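Farnesyl pyrophosphate synthetase (Staphylococcus aureus, PDB 5H9D) probably catalyses the chain elongation of allylic diphosphates with isopentenyl diphosphate to give heptaprenyl diphosphate, using magnesium as cofactor. Local coordinates at residues P45-L50 and L308-K313; S51-K56 and G301-L306; S61-Q66 and A181-S186; V191-M196 and L292-E297. All coordinates share one frame; numbering follows the deposited sequence.

Contact 1: residues P45-L50 and L308-K313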
loop_
_atom_site.group_PDB
_atom_site.type_symbol
_atom_site.label_atom_id
_atom_site.label_comp_id
_atom_site.label_asym_id
_atom_site.label_seq_id
_atom_site.Cartn_x
_atom_site.Cartn_y
_atom_site.Cartn_z
ATOM N N PRO A 45 -9.320 -9.198 -5.872
ATOM C CA PRO A 45 -9.733 -10.517 -5.370
ATOM C C PRO A 45 -10.257 -11.371 -6.524
ATOM O O PRO A 45 -10.032 -12.578 -6.559
ATOM C CB PRO A 45 -10.836 -10.170 -4.380
ATOM C CG PRO A 45 -10.341 -8.880 -3.822
ATOM C CD PRO A 45 -9.860 -8.134 -5.014
ATOM N N ALA A 46 -10.946 -10.721 -7.467
ATOM C CA ALA A 46 -11.541 -11.412 -8.606
ATOM C C ALA A 46 -10.476 -12.074 -9.448
ATOM O O ALA A 46 -10.570 -13.263 -9.742
ATOM C CB ALA A 46 -12.394 -10.455 -9.459
ATOM N N PHE A 47 -9.451 -11.329 -9.828
ATOM C CA PHE A 47 -8.396 -11.925 -10.617
ATOM C C PHE A 47 -7.660 -13.040 -9.890
ATOM O O PHE A 47 -7.158 -13.949 -10.525
ATOM C CB PHE A 47 -7.422 -10.850 -11.087
ATOM C CG PHE A 47 -7.886 -10.132 -12.308
ATOM C CD1 PHE A 47 -8.172 -10.839 -13.465
ATOM C CD2 PHE A 47 -8.090 -8.777 -12.289
ATOM C CE1 PHE A 47 -8.660 -10.204 -14.577
ATOM C CE2 PHE A 47 -8.579 -8.122 -13.401
ATOM C CZ PHE A 47 -8.868 -8.827 -14.549
ATOM N N VAL A 48 -7.596 -12.982 -8.564
ATOM C CA VAL A 48 -6.912 -14.024 -7.807
ATOM C C VAL A 48 -7.711 -15.338 -7.895
ATOM O O VAL A 48 -7.144 -16.391 -8.230
ATOM C CB VAL A 48 -6.718 -13.624 -6.325
ATOM C CG1 VAL A 48 -6.013 -14.726 -5.580
ATOM C CG2 VAL A 48 -5.922 -12.350 -6.233
ATOM N N ILE A 49 -9.014 -15.281 -7.589
ATOM C CA ILE A 49 -9.864 -16.467 -7.684
ATOM C C ILE A 49 -9.686 -17.037 -9.121
ATOM O O ILE A 49 -9.150 -18.121 -9.284
ATOM C CB ILE A 49 -11.391 -16.118 -7.380
ATOM C CG1 ILE A 49 -11.709 -16.257 -5.882
ATOM C CG2 ILE A 49 -12.340 -17.056 -8.130
ATOM C CD1 ILE A 49 -11.344 -15.062 -5.073
ATOM N N LEU A 50 -10.097 -16.281 -10.144
ATOM C CA LEU A 50 -9.987 -16.688 -11.560
ATOM C C LEU A 50 -8.630 -17.225 -11.987
ATOM O O LEU A 50 -8.565 -18.241 -12.663
ATOM C CB LEU A 50 -10.351 -15.538 -12.502
ATOM C CG LEU A 50 -11.776 -15.573 -13.032
ATOM C CD1 LEU A 50 -11.902 -14.561 -14.125
ATOM C CD2 LEU A 50 -12.103 -16.961 -13.554
ATOM N N LEU A 308 -12.122 -14.304 -20.141
ATOM C CA LEU A 308 -12.404 -13.657 -21.432
ATOM C C LEU A 308 -13.522 -12.629 -21.267
ATOM O O LEU A 308 -13.428 -11.500 -21.742
ATOM C CB LEU A 308 -12.820 -14.685 -22.494
ATOM C CG LEU A 308 -11.712 -15.436 -23.244
ATOM C CD1 LEU A 308 -12.222 -16.815 -23.659
ATOM C CD2 LEU A 308 -11.273 -14.657 -24.446
ATOM N N SER A 309 -14.582 -13.041 -20.586
ATOM C CA SER A 309 -15.713 -12.168 -20.310
ATOM C C SER A 309 -15.296 -10.961 -19.451
ATOM O O SER A 309 -15.576 -9.818 -19.793
ATOM C CB SER A 309 -16.791 -12.963 -19.585
ATOM O OG SER A 309 -17.874 -12.127 -19.240
ATOM N N LEU A 310 -14.635 -11.222 -18.329
ATOM C CA LEU A 310 -14.193 -10.155 -17.447
ATOM C C LEU A 310 -13.186 -9.234 -18.146
ATOM O O LEU A 310 -13.238 -8.025 -17.995
ATOM C CB LEU A 310 -13.577 -10.733 -16.164
ATOM C CG LEU A 310 -12.976 -9.716 -15.168
ATOM C CD1 LEU A 310 -14.073 -8.788 -14.630
ATOM C CD2 LEU A 310 -12.295 -10.445 -14.008
ATOM N N THR A 311 -12.265 -9.800 -18.908
ATOM C CA THR A 311 -11.291 -8.974 -19.610
ATOM C C THR A 311 -11.953 -8.112 -20.693
ATOM O O THR A 311 -11.360 -7.136 -21.171
ATOM C CB THR A 311 -10.224 -9.835 -20.293
ATOM O OG1 THR A 311 -9.574 -10.628 -19.306
ATOM C CG2 THR A 311 -9.195 -8.971 -21.016
ATOM N N LYS A 312 -13.176 -8.477 -21.087
ATOM C CA LYS A 312 -13.859 -7.733 -22.132
ATOM C C LYS A 312 -14.737 -6.620 -21.643
ATOM O O LYS A 312 -15.142 -5.763 -22.430
ATOM C CB LYS A 312 -14.648 -8.658 -23.028
ATOM C CG LYS A 312 -13.780 -9.365 -24.047
ATOM C CD LYS A 312 -14.676 -10.037 -25.056
ATOM C CE LYS A 312 -13.983 -11.092 -25.857
ATOM N NZ LYS A 312 -15.021 -11.675 -26.743
ATOM N N LYS A 313 -15.050 -6.637 -20.354
ATOM C CA LYS A 313 -15.831 -5.559 -19.774
ATOM C C LYS A 313 -14.756 -4.533 -19.387
ATOM O O LYS A 313 -14.830 -3.357 -19.780
ATOM C CB LYS A 313 -16.627 -6.034 -18.547
ATOM C CG LYS A 313 -17.677 -7.088 -18.880
ATOM C CD LYS A 313 -18.807 -7.175 -17.851
ATOM C CE LYS A 313 -19.949 -8.080 -18.377
ATOM N NZ LYS A 313 -21.234 -8.025 -17.588
#
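Leu310 lays its CD2 methyl over one face of the Phe47 ring. The geometry supports a CH-pi contact: CD2 of Leu310 stands 4.1 Å from the centroid of the Phe47 ring, 27° off the ring normal. The tilt takes the methyl toward one side of the hexagon, where CE1 and CZ of Phe47 lie 3.7 and 3.8 Å from CD2 of Leu310. The same methyl has a second neighbour in Leu50, one turn along from Phe47, whose CD1 is 4.1 Å from CD2 of Leu310. One branch of one leucine therefore carries the direct contact, held between a ring and a leucine methyl. The side chain of Leu310 starts out toward helix 43-51, and with CG opposite the backbone N (chi1 176°) CD2 comes to lie over the ring. The gap it crosses is wide: the nearest CA atoms, those of Phe47 and Leu310, are 9.1 Å apart, and no hydrogen bond spans it. The joint is purely apolar, burying 167 Å² in all, and Phe47 and Leu50 are both buried.

Other helices close in around it. Phe47 also packs on Ile173, Ser176 and Thr177 of helix 158-183, while Leu50 reaches Met6 of helix 6-20. On the other segment Thr311 leans on Leu288 and Ile295 of helix 276-296. Apolar side chains meeting between helices distant in sequence, here 43-51 and 302-315, fit the all-helical isoprenoid synthase fold of the FPP/GGPP synthase family.

Contact 2: residues S51-K56 and G301-L306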
loop_
_atom_site.group_PDB
_atom_site.type_symbol
_atom_site.label_atom_id
_atom_site.label_comp_id
_atom_site.label_asym_id
_atom_site.label_seq_id
_atom_site.Cartn_x
_atom_site.Cartn_y
_atom_site.Cartn_z
ATOM N N SER A 51 -7.557 -16.536 -11.607
ATOM C CA SER A 51 -6.202 -16.974 -11.929
ATOM C C SER A 51 -5.875 -18.343 -11.352
ATOM O O SER A 51 -4.942 -18.988 -11.795
ATOM C CB SER A 51 -5.154 -15.991 -11.379
ATOM O OG SER A 51 -5.120 -14.793 -12.123
ATOM N N SER A 52 -6.618 -18.790 -10.354
ATOM C CA SER A 52 -6.300 -20.072 -9.763
ATOM C C SER A 52 -6.980 -21.267 -10.399
ATOM O O SER A 52 -6.587 -22.382 -10.118
ATOM C CB SER A 52 -6.597 -20.061 -8.268
ATOM O OG SER A 52 -7.983 -20.164 -8.030
ATOM N N GLN A 53 -7.979 -21.055 -11.253
ATOM C CA GLN A 53 -8.686 -22.172 -11.906
ATOM C C GLN A 53 -7.865 -22.962 -12.963
ATOM O O GLN A 53 -8.301 -24.020 -13.429
ATOM C CB GLN A 53 -9.978 -21.674 -12.572
ATOM C CG GLN A 53 -10.840 -20.780 -11.700
ATOM C CD GLN A 53 -11.341 -21.464 -10.456
ATOM O OE1 GLN A 53 -12.018 -22.493 -10.523
ATOM N NE2 GLN A 53 -11.025 -20.896 -9.311
ATOM N N PHE A 54 -6.693 -22.456 -13.344
ATOM C CA PHE A 54 -5.864 -23.147 -14.337
ATOM C C PHE A 54 -4.704 -23.879 -13.641
ATOM O O PHE A 54 -3.635 -24.126 -14.221
ATOM C CB PHE A 54 -5.361 -22.125 -15.369
ATOM C CG PHE A 54 -6.467 -21.295 -15.955
ATOM C CD1 PHE A 54 -7.199 -21.750 -17.027
ATOM C CD2 PHE A 54 -6.851 -20.105 -15.358
ATOM C CE1 PHE A 54 -8.302 -21.033 -17.489
ATOM C CE2 PHE A 54 -7.949 -19.391 -15.815
ATOM C CZ PHE A 54 -8.674 -19.858 -16.881
ATOM N N GLY A 55 -4.942 -24.234 -12.386
ATOM C CA GLY A 55 -3.930 -24.917 -11.617
ATOM C C GLY A 55 -4.343 -26.348 -11.407
ATOM O O GLY A 55 -4.820 -27.012 -12.328
ATOM N N LYS A 56 -4.172 -26.845 -10.196
ATOM C CA LYS A 56 -4.557 -28.204 -9.986
ATOM C C LYS A 56 -5.557 -28.386 -8.869
ATOM O O LYS A 56 -5.569 -29.421 -8.222
ATOM C CB LYS A 56 -3.313 -29.075 -9.766
ATOM C CG LYS A 56 -2.639 -28.966 -8.418
ATOM C CD LYS A 56 -1.678 -30.139 -8.224
ATOM C CE LYS A 56 -0.362 -29.968 -8.987
ATOM N NZ LYS A 56 -0.485 -29.827 -10.461
ATOM N N GLY A 301 -12.558 -23.977 -21.142
ATOM C CA GLY A 301 -13.352 -24.384 -19.994
ATOM C C GLY A 301 -14.086 -23.165 -19.475
ATOM O O GLY A 301 -14.004 -22.108 -20.104
ATOM N N HIS A 302 -14.792 -23.283 -18.346
ATOM C CA HIS A 302 -15.532 -22.140 -17.832
ATOM C C HIS A 302 -14.601 -21.027 -17.365
ATOM O O HIS A 302 -14.838 -19.847 -17.639
ATOM C CB HIS A 302 -16.477 -22.518 -16.689
ATOM C CG HIS A 302 -17.552 -21.495 -16.464
ATOM N ND1 HIS A 302 -18.048 -21.180 -15.215
ATOM C CD2 HIS A 302 -18.231 -20.717 -17.343
ATOM C CE1 HIS A 302 -18.987 -20.255 -15.338
ATOM N NE2 HIS A 302 -19.117 -19.958 -16.619
ATOM N N PRO A 303 -13.533 -21.381 -16.639
ATOM C CA PRO A 303 -12.649 -20.297 -16.209
ATOM C C PRO A 303 -12.216 -19.446 -17.401
ATOM O O PRO A 303 -12.432 -18.242 -17.410
ATOM C CB PRO A 303 -11.502 -21.047 -15.536
ATOM C CG PRO A 303 -12.229 -22.166 -14.865
ATOM C CD PRO A 303 -13.161 -22.649 -15.986
ATOM N N LYS A 304 -11.635 -20.073 -18.415
ATOM C CA LYS A 304 -11.207 -19.342 -19.594
ATOM C C LYS A 304 -12.334 -18.485 -20.169
ATOM O O LYS A 304 -12.073 -17.455 -20.767
ATOM C CB LYS A 304 -10.694 -20.305 -20.657
ATOM C CG LYS A 304 -10.270 -19.647 -21.984
ATOM C CD LYS A 304 -9.802 -20.710 -22.969
ATOM C CE LYS A 304 -9.294 -20.106 -24.252
ATOM N NZ LYS A 304 -8.873 -21.162 -25.232
ATOM N N SER A 305 -13.583 -18.899 -19.981
ATOM C CA SER A 305 -14.722 -18.130 -20.477
ATOM C C SER A 305 -15.006 -16.921 -19.584
ATOM O O SER A 305 -15.516 -15.889 -20.039
ATOM C CB SER A 305 -15.992 -18.992 -20.526
ATOM O OG SER A 305 -15.917 -20.027 -21.485
ATOM N N LEU A 306 -14.696 -17.063 -18.300
ATOM C CA LEU A 306 -14.938 -15.997 -17.335
ATOM C C LEU A 306 -13.887 -14.925 -17.429
ATOM O O LEU A 306 -14.193 -13.757 -17.352
ATOM C CB LEU A 306 -15.010 -16.570 -15.912
ATOM C CG LEU A 306 -16.349 -17.268 -15.576
ATOM C CD1 LEU A 306 -16.247 -18.072 -14.292
ATOM C CD2 LEU A 306 -17.434 -16.216 -15.465
#
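Pro303, in the first turn of helix 302-315, packs against Gln53 and Phe54, the two central residues of a type I beta turn that runs from Ser52 to Gly55 beyond helix 43-51. The loop between helices 43-51 and 62-85 is thereby packed against the first turn of helix 302-315, the last helix of the isoprenoid synthase fold. The close part is small and centred on the proline: CG of Pro303 lies 3.3 Å from CB of Gln53, and CB of Pro303 lies 3.3 Å from CZ of Phe54. Gln53 and Pro303 cross at about a right angle, whereas Phe54 and Pro303 run past each other in opposite senses. The rim of the phenyl ring also looks at the helix backbone, since N of Lys304 sits at the ring edge, near its plane, 3.3 Å from CZ of Phe54. Gln53 bends at its second torsion (chi2 -62°), and its NE2 makes weak hydrogen bonds to Ile49 O and Thr60 OG1.

Towards solvent the contact thins out. Lys304 comes no nearer to the ring through its side chain than CB, 4.0 Å from CE1 of Phe54. Beyond that its extended chain leads away to NZ, which forms a salt bridge with Asp300 and hydrogen bonds to the carbonyl oxygens of Leu298 and Ser296. Gly301, His302 and Ser305 are exposed. There Gly301, at the N-cap position, has its O held twice by Ser305: OG at 3.1 Å and N at 3.2 Å arrive from opposite faces of the carbonyl plane, OG tilted 34° out of it.

Contact 3: residues S61-Q66 and A181-S186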
loop_
_atom_site.group_PDB
_atom_site.type_symbol
_atom_site.label_atom_id
_atom_site.label_comp_id
_atom_site.label_asym_id
_atom_site.label_seq_id
_atom_site.Cartn_x
_atom_site.Cartn_y
_atom_site.Cartn_z
ATOM N N SER A 61 -9.398 -23.200 -3.284
ATOM C CA SER A 61 -8.962 -23.543 -1.942
ATOM C C SER A 61 -9.002 -22.364 -0.950
ATOM O O SER A 61 -9.113 -21.201 -1.351
ATOM C CB SER A 61 -7.551 -24.156 -1.990
ATOM O OG SER A 61 -6.581 -23.286 -2.540
ATOM N N GLU A 62 -8.919 -22.666 0.346
ATOM C CA GLU A 62 -8.934 -21.614 1.345
ATOM C C GLU A 62 -7.701 -20.745 1.157
ATOM O O GLU A 62 -7.749 -19.527 1.332
ATOM C CB GLU A 62 -8.932 -22.200 2.758
ATOM C CG GLU A 62 -9.185 -21.163 3.874
ATOM C CD GLU A 62 -10.359 -20.236 3.547
ATOM O OE1 GLU A 62 -11.320 -20.692 2.893
ATOM O OE2 GLU A 62 -10.327 -19.050 3.940
ATOM N N GLN A 63 -6.589 -21.371 0.796
ATOM C CA GLN A 63 -5.356 -20.634 0.584
ATOM C C GLN A 63 -5.512 -19.550 -0.477
ATOM O O GLN A 63 -4.865 -18.501 -0.387
ATOM C CB GLN A 63 -4.217 -21.585 0.175
ATOM C CG GLN A 63 -3.026 -20.849 -0.428
ATOM C CD GLN A 63 -1.819 -21.713 -0.664
ATOM O OE1 GLN A 63 -0.841 -21.272 -1.252
ATOM N NE2 GLN A 63 -1.867 -22.938 -0.192
ATOM N N THR A 64 -6.353 -19.793 -1.484
ATOM C CA THR A 64 -6.516 -18.796 -2.537
ATOM C C THR A 64 -7.485 -17.708 -2.082
ATOM O O THR A 64 -7.351 -16.562 -2.477
ATOM C CB THR A 64 -6.977 -19.416 -3.897
ATOM O OG1 THR A 64 -8.329 -19.848 -3.784
ATOM C CG2 THR A 64 -6.139 -20.625 -4.284
ATOM N N TYR A 65 -8.448 -18.054 -1.234
ATOM C CA TYR A 65 -9.367 -17.051 -0.719
ATOM C C TYR A 65 -8.608 -16.153 0.218
ATOM O O TYR A 65 -8.959 -14.979 0.369
ATOM C CB TYR A 65 -10.482 -17.673 0.085
ATOM C CG TYR A 65 -11.546 -18.299 -0.741
ATOM C CD1 TYR A 65 -12.321 -17.538 -1.606
ATOM C CD2 TYR A 65 -11.762 -19.664 -0.685
ATOM C CE1 TYR A 65 -13.282 -18.123 -2.406
ATOM C CE2 TYR A 65 -12.730 -20.265 -1.489
ATOM C CZ TYR A 65 -13.476 -19.490 -2.347
ATOM O OH TYR A 65 -14.380 -20.107 -3.170
ATOM N N GLN A 66 -7.585 -16.704 0.879
ATOM C CA GLN A 66 -6.813 -15.907 1.808
ATOM C C GLN A 66 -5.917 -14.906 1.068
ATOM O O GLN A 66 -5.686 -13.789 1.545
ATOM C CB GLN A 66 -5.981 -16.800 2.732
ATOM C CG GLN A 66 -6.782 -17.636 3.752
ATOM C CD GLN A 66 -7.605 -16.793 4.723
ATOM O OE1 GLN A 66 -7.095 -15.857 5.335
ATOM N NE2 GLN A 66 -8.883 -17.137 4.875
ATOM N N ALA A 181 -2.301 -18.058 -9.372
ATOM C CA ALA A 181 -2.004 -19.292 -10.081
ATOM C C ALA A 181 -1.002 -20.103 -9.257
ATOM O O ALA A 181 -1.114 -21.324 -9.158
ATOM C CB ALA A 181 -1.434 -18.969 -11.447
ATOM N N ILE A 182 -0.043 -19.406 -8.652
ATOM C CA ILE A 182 0.973 -20.049 -7.847
ATOM C C ILE A 182 0.381 -20.648 -6.606
ATOM O O ILE A 182 1.018 -21.489 -5.972
ATOM C CB ILE A 182 2.071 -19.072 -7.426
ATOM C CG1 ILE A 182 2.841 -18.606 -8.669
ATOM C CG2 ILE A 182 3.001 -19.718 -6.387
ATOM C CD1 ILE A 182 3.874 -17.555 -8.387
ATOM N N THR A 183 -0.825 -20.231 -6.231
ATOM C CA THR A 183 -1.437 -20.823 -5.035
ATOM C C THR A 183 -2.036 -22.211 -5.306
ATOM O O THR A 183 -2.036 -23.066 -4.425
ATOM C CB THR A 183 -2.553 -19.931 -4.418
ATOM O OG1 THR A 183 -3.654 -19.830 -5.326
ATOM C CG2 THR A 183 -2.026 -18.564 -4.104
ATOM N N SER A 184 -2.545 -22.425 -6.520
ATOM C CA SER A 184 -3.165 -23.701 -6.894
ATOM C C SER A 184 -2.195 -24.571 -7.696
ATOM O O SER A 184 -2.593 -25.435 -8.484
ATOM C CB SER A 184 -4.446 -23.453 -7.705
ATOM O OG SER A 184 -4.176 -22.754 -8.899
ATOM N N GLN A 185 -0.912 -24.317 -7.488
ATOM C CA GLN A 185 0.143 -25.054 -8.152
ATOM C C GLN A 185 -0.015 -25.173 -9.674
ATOM O O GLN A 185 -0.207 -26.262 -10.210
ATOM C CB GLN A 185 0.263 -26.447 -7.527
ATOM C CG GLN A 185 0.304 -26.431 -6.014
ATOM C CD GLN A 185 0.970 -27.664 -5.425
ATOM O OE1 GLN A 185 2.179 -27.662 -5.146
ATOM N NE2 GLN A 185 0.186 -28.731 -5.244
ATOM N N SER A 186 0.052 -24.045 -10.368
ATOM C CA SER A 186 -0.022 -24.054 -11.822
ATOM C C SER A 186 1.437 -24.203 -12.265
ATOM O O SER A 186 2.332 -24.196 -11.411
ATOM C CB SER A 186 -0.629 -22.746 -12.335
ATOM O OG SER A 186 -2.027 -22.712 -12.100
#
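Gln63 and Thr64 meet Thr183 across this contact, in the first turn of a helix that Ser61 begins. Ser61 occupies the N-cap position of helix 62-85, and its O accepts the 3.2 Å bond from N of Tyr65 that opens the helix. Glu62 next turns elsewhere: its OE2 receives NE2 of Gln66 at 2.6 Å through the anti lone pair, with the carboxylate oxygen 3° out of the plane of the Gln66 amide, while OE1 forms a salt bridge to Arg16 of helix 6-20. Gln63 is the first to touch across. Its extended chain, which leaves with CG opposite the backbone N (chi1 164°), carries its methylenes past Thr183 in the opposite direction; CG of Gln63 is 4.1 Å from CB of Thr183.

Thr64 gives the nearest backbone approach, its CA standing 6.0 Å from CA of Thr183. Its CG2 methyl lies toward Thr183 but is modelled too close to the hydroxyl there, and the exact fit of the two side chains is doubtful. The hydroxyl of Thr183 is satisfied within its own helix, by Gly180 O, and no hydrogen bond spans the contact. Tyr65 then turns its ring to helix 6-20, with a cation-pi contact to Arg16, and Gln66 also touches Arg16.

On the far segment the chain leaves helix 158-183, with N of Ser186 bonded to O of Ala181 at 3.2 Å. The start of one long helix thus packs on the end of another, within the helical bundle of the isoprenoid synthase fold.

Contact 4: residues V191-M196 and L292-E297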
loop_
_atom_site.group_PDB
_atom_site.type_symbol
_atom_site.label_atom_id
_atom_site.label_comp_id
_atom_site.label_asym_id
_atom_site.label_seq_id
_atom_site.Cartn_x
_atom_site.Cartn_y
_atom_site.Cartn_z
ATOM N N VAL A 191 1.540 -19.780 -15.289
ATOM C CA VAL A 191 1.797 -18.691 -14.349
ATOM C C VAL A 191 2.378 -17.510 -15.124
ATOM O O VAL A 191 1.891 -16.377 -15.023
ATOM C CB VAL A 191 2.806 -19.106 -13.230
ATOM C CG1 VAL A 191 3.126 -17.909 -12.346
ATOM C CG2 VAL A 191 2.217 -20.220 -12.380
ATOM N N ARG A 192 3.421 -17.775 -15.900
ATOM C CA ARG A 192 4.038 -16.727 -16.689
ATOM C C ARG A 192 2.952 -16.117 -17.570
ATOM O O ARG A 192 2.917 -14.908 -17.796
ATOM C CB ARG A 192 5.167 -17.301 -17.545
ATOM C CG ARG A 192 6.469 -16.514 -17.435
ATOM C CD ARG A 192 6.357 -15.139 -18.072
ATOM N NE ARG A 192 6.813 -15.131 -19.461
ATOM C CZ ARG A 192 6.248 -15.794 -20.472
ATOM N NH1 ARG A 192 5.171 -16.552 -20.283
ATOM N NH2 ARG A 192 6.771 -15.687 -21.690
ATOM N N LYS A 193 2.043 -16.963 -18.036
ATOM C CA LYS A 193 0.950 -16.507 -18.877
ATOM C C LYS A 193 0.025 -15.561 -18.097
ATOM O O LYS A 193 -0.325 -14.481 -18.562
ATOM C CB LYS A 193 0.147 -17.704 -19.385
ATOM C CG LYS A 193 -0.476 -17.471 -20.730
ATOM C CD LYS A 193 0.626 -17.385 -21.760
ATOM C CE LYS A 193 1.262 -18.782 -22.037
ATOM N NZ LYS A 193 0.282 -19.768 -22.644
ATOM N N LEU A 194 -0.368 -15.973 -16.901
ATOM C CA LEU A 194 -1.253 -15.150 -16.097
ATOM C C LEU A 194 -0.542 -13.921 -15.532
ATOM O O LEU A 194 -1.158 -12.868 -15.361
ATOM C CB LEU A 194 -1.904 -16.011 -15.019
ATOM C CG LEU A 194 -2.900 -16.972 -15.693
ATOM C CD1 LEU A 194 -3.279 -18.111 -14.754
ATOM C CD2 LEU A 194 -4.121 -16.201 -16.129
ATOM N N LYS A 195 0.756 -14.030 -15.267
ATOM C CA LYS A 195 1.475 -12.853 -14.809
ATOM C C LYS A 195 1.337 -11.787 -15.920
ATOM O O LYS A 195 0.964 -10.647 -15.648
ATOM C CB LYS A 195 2.951 -13.170 -14.562
ATOM C CG LYS A 195 3.768 -11.974 -14.006
ATOM C CD LYS A 195 5.149 -11.833 -14.697
ATOM C CE LYS A 195 6.176 -12.893 -14.272
ATOM N NZ LYS A 195 6.994 -12.511 -13.053
ATOM N N MET A 196 1.623 -12.166 -17.166
ATOM C CA MET A 196 1.507 -11.245 -18.305
ATOM C C MET A 196 0.070 -10.770 -18.610
ATOM O O MET A 196 -0.131 -9.579 -18.895
ATOM C CB MET A 196 2.129 -11.851 -19.583
ATOM C CG MET A 196 3.636 -12.018 -19.487
ATOM S SD MET A 196 4.361 -12.626 -20.970
ATOM C CE MET A 196 4.784 -11.126 -21.653
ATOM N N LEU A 292 -6.047 -10.496 -24.402
ATOM C CA LEU A 292 -6.984 -11.465 -24.976
ATOM C C LEU A 292 -6.279 -12.537 -25.797
ATOM O O LEU A 292 -6.708 -13.678 -25.833
ATOM C CB LEU A 292 -8.020 -10.736 -25.813
ATOM C CG LEU A 292 -9.003 -10.101 -24.833
ATOM C CD1 LEU A 292 -9.780 -8.988 -25.468
ATOM C CD2 LEU A 292 -9.945 -11.185 -24.342
ATOM N N ASN A 293 -5.183 -12.164 -26.444
ATOM C CA ASN A 293 -4.417 -13.117 -27.230
ATOM C C ASN A 293 -3.909 -14.229 -26.303
ATOM O O ASN A 293 -4.077 -15.419 -26.581
ATOM C CB ASN A 293 -3.233 -12.418 -27.930
ATOM C CG ASN A 293 -2.253 -13.407 -28.550
ATOM O OD1 ASN A 293 -2.631 -14.239 -29.388
ATOM N ND2 ASN A 293 -0.991 -13.330 -28.134
ATOM N N LEU A 294 -3.297 -13.828 -25.199
ATOM C CA LEU A 294 -2.760 -14.764 -24.222
ATOM C C LEU A 294 -3.833 -15.556 -23.485
ATOM O O LEU A 294 -3.567 -16.653 -23.001
ATOM C CB LEU A 294 -1.923 -14.006 -23.193
ATOM C CG LEU A 294 -0.539 -13.512 -23.605
ATOM C CD1 LEU A 294 0.043 -12.698 -22.482
ATOM C CD2 LEU A 294 0.369 -14.701 -23.895
ATOM N N ILE A 295 -5.040 -15.014 -23.388
ATOM C CA ILE A 295 -6.066 -15.713 -22.641
ATOM C C ILE A 295 -6.510 -16.885 -23.485
ATOM O O ILE A 295 -6.886 -17.956 -22.983
ATOM C CB ILE A 295 -7.277 -14.764 -22.280
ATOM C CG1 ILE A 295 -6.808 -13.658 -21.334
ATOM C CG2 ILE A 295 -8.409 -15.555 -21.595
ATOM C CD1 ILE A 295 -7.858 -12.626 -21.018
ATOM N N SER A 296 -6.430 -16.678 -24.786
ATOM C CA SER A 296 -6.830 -17.686 -25.742
ATOM C C SER A 296 -5.885 -18.856 -25.685
ATOM O O SER A 296 -6.309 -19.996 -25.705
ATOM C CB SER A 296 -6.859 -17.066 -27.118
ATOM O OG SER A 296 -7.760 -15.971 -27.100
ATOM N N GLU A 297 -4.602 -18.568 -25.575
ATOM C CA GLU A 297 -3.616 -19.620 -25.488
ATOM C C GLU A 297 -3.751 -20.466 -24.211
ATOM O O GLU A 297 -2.882 -21.281 -23.905
ATOM C CB GLU A 297 -2.226 -18.998 -25.603
ATOM C CG GLU A 297 -1.948 -18.444 -27.002
ATOM C CD GLU A 297 -0.713 -17.546 -27.084
ATOM O OE1 GLU A 297 0.308 -17.828 -26.399
ATOM O OE2 GLU A 297 -0.766 -16.558 -27.861
#
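The carbonyl oxygen of Leu292 is gripped twice by Ser296: OG of Ser296 donates to O of Leu292 at 2.8 Å, and N of Ser296 to the same oxygen at 3.2 Å. The donors come from opposite faces of the carbonyl plane, OG tilted 22° out of it; the bond to a carbonyl four residues earlier turns the hydroxyl back on its own helix. Leu294, between them in sequence, makes the main apolar contact. Its first torsion (chi1 -75°, CG opposite the carbonyl carbon) keeps the side chain directed at helix 188-215, where its two methyls take different partners: CD2 of Leu294 meets CD of Lys193 at 3.4 Å, and CD1 of Leu294 meets CB of Met196 at 3.7 Å. Lys193 and Met196 are three residues apart, so the leucine bridges neighbouring turns. Such helix-on-helix packing builds the all-alpha isoprenoid synthase fold, and Leu294 also touches Ile197 and Tyr200 of helix 188-215.

Lys193 bends at its second, third and fourth torsions, which brings the ammonium toward Glu297, the first residue beyond helix 276-296. NZ of Lys193 stays 4.2 Å from OE1 of Glu297, beyond a salt bridge, although the opposite charges may still attract weakly. Glu189 offers NZ a further partner, itself long and weak. Within segment 191-196, SD of Met196 lies 3.7 Å above the plane of the Arg192 guanidinium, over its centre.

Overall arrangement
All four contacts lie on the same side of the chain's centre. Contact 1 spans the longest stretch of chain and encloses contact 2, which in turn encloses contacts 3 and 4; these two follow in series. Contacts 1 and 2 share helix 302-315 and have centres about 10 Å apart, and Leu50 packs on Leu306 between them. Contact 2 lies about 12 Å, centre to centre, from both contact 3, tied to it through Ser52 O and Ser184 OG, and contact 4, reached by Lys304. Contacts 3 and 4, about 18 Å apart, meet where Ala181 and Ile182 pack on Val191. Together they join early, middle and C-terminal helices at one end of the all-helical fold.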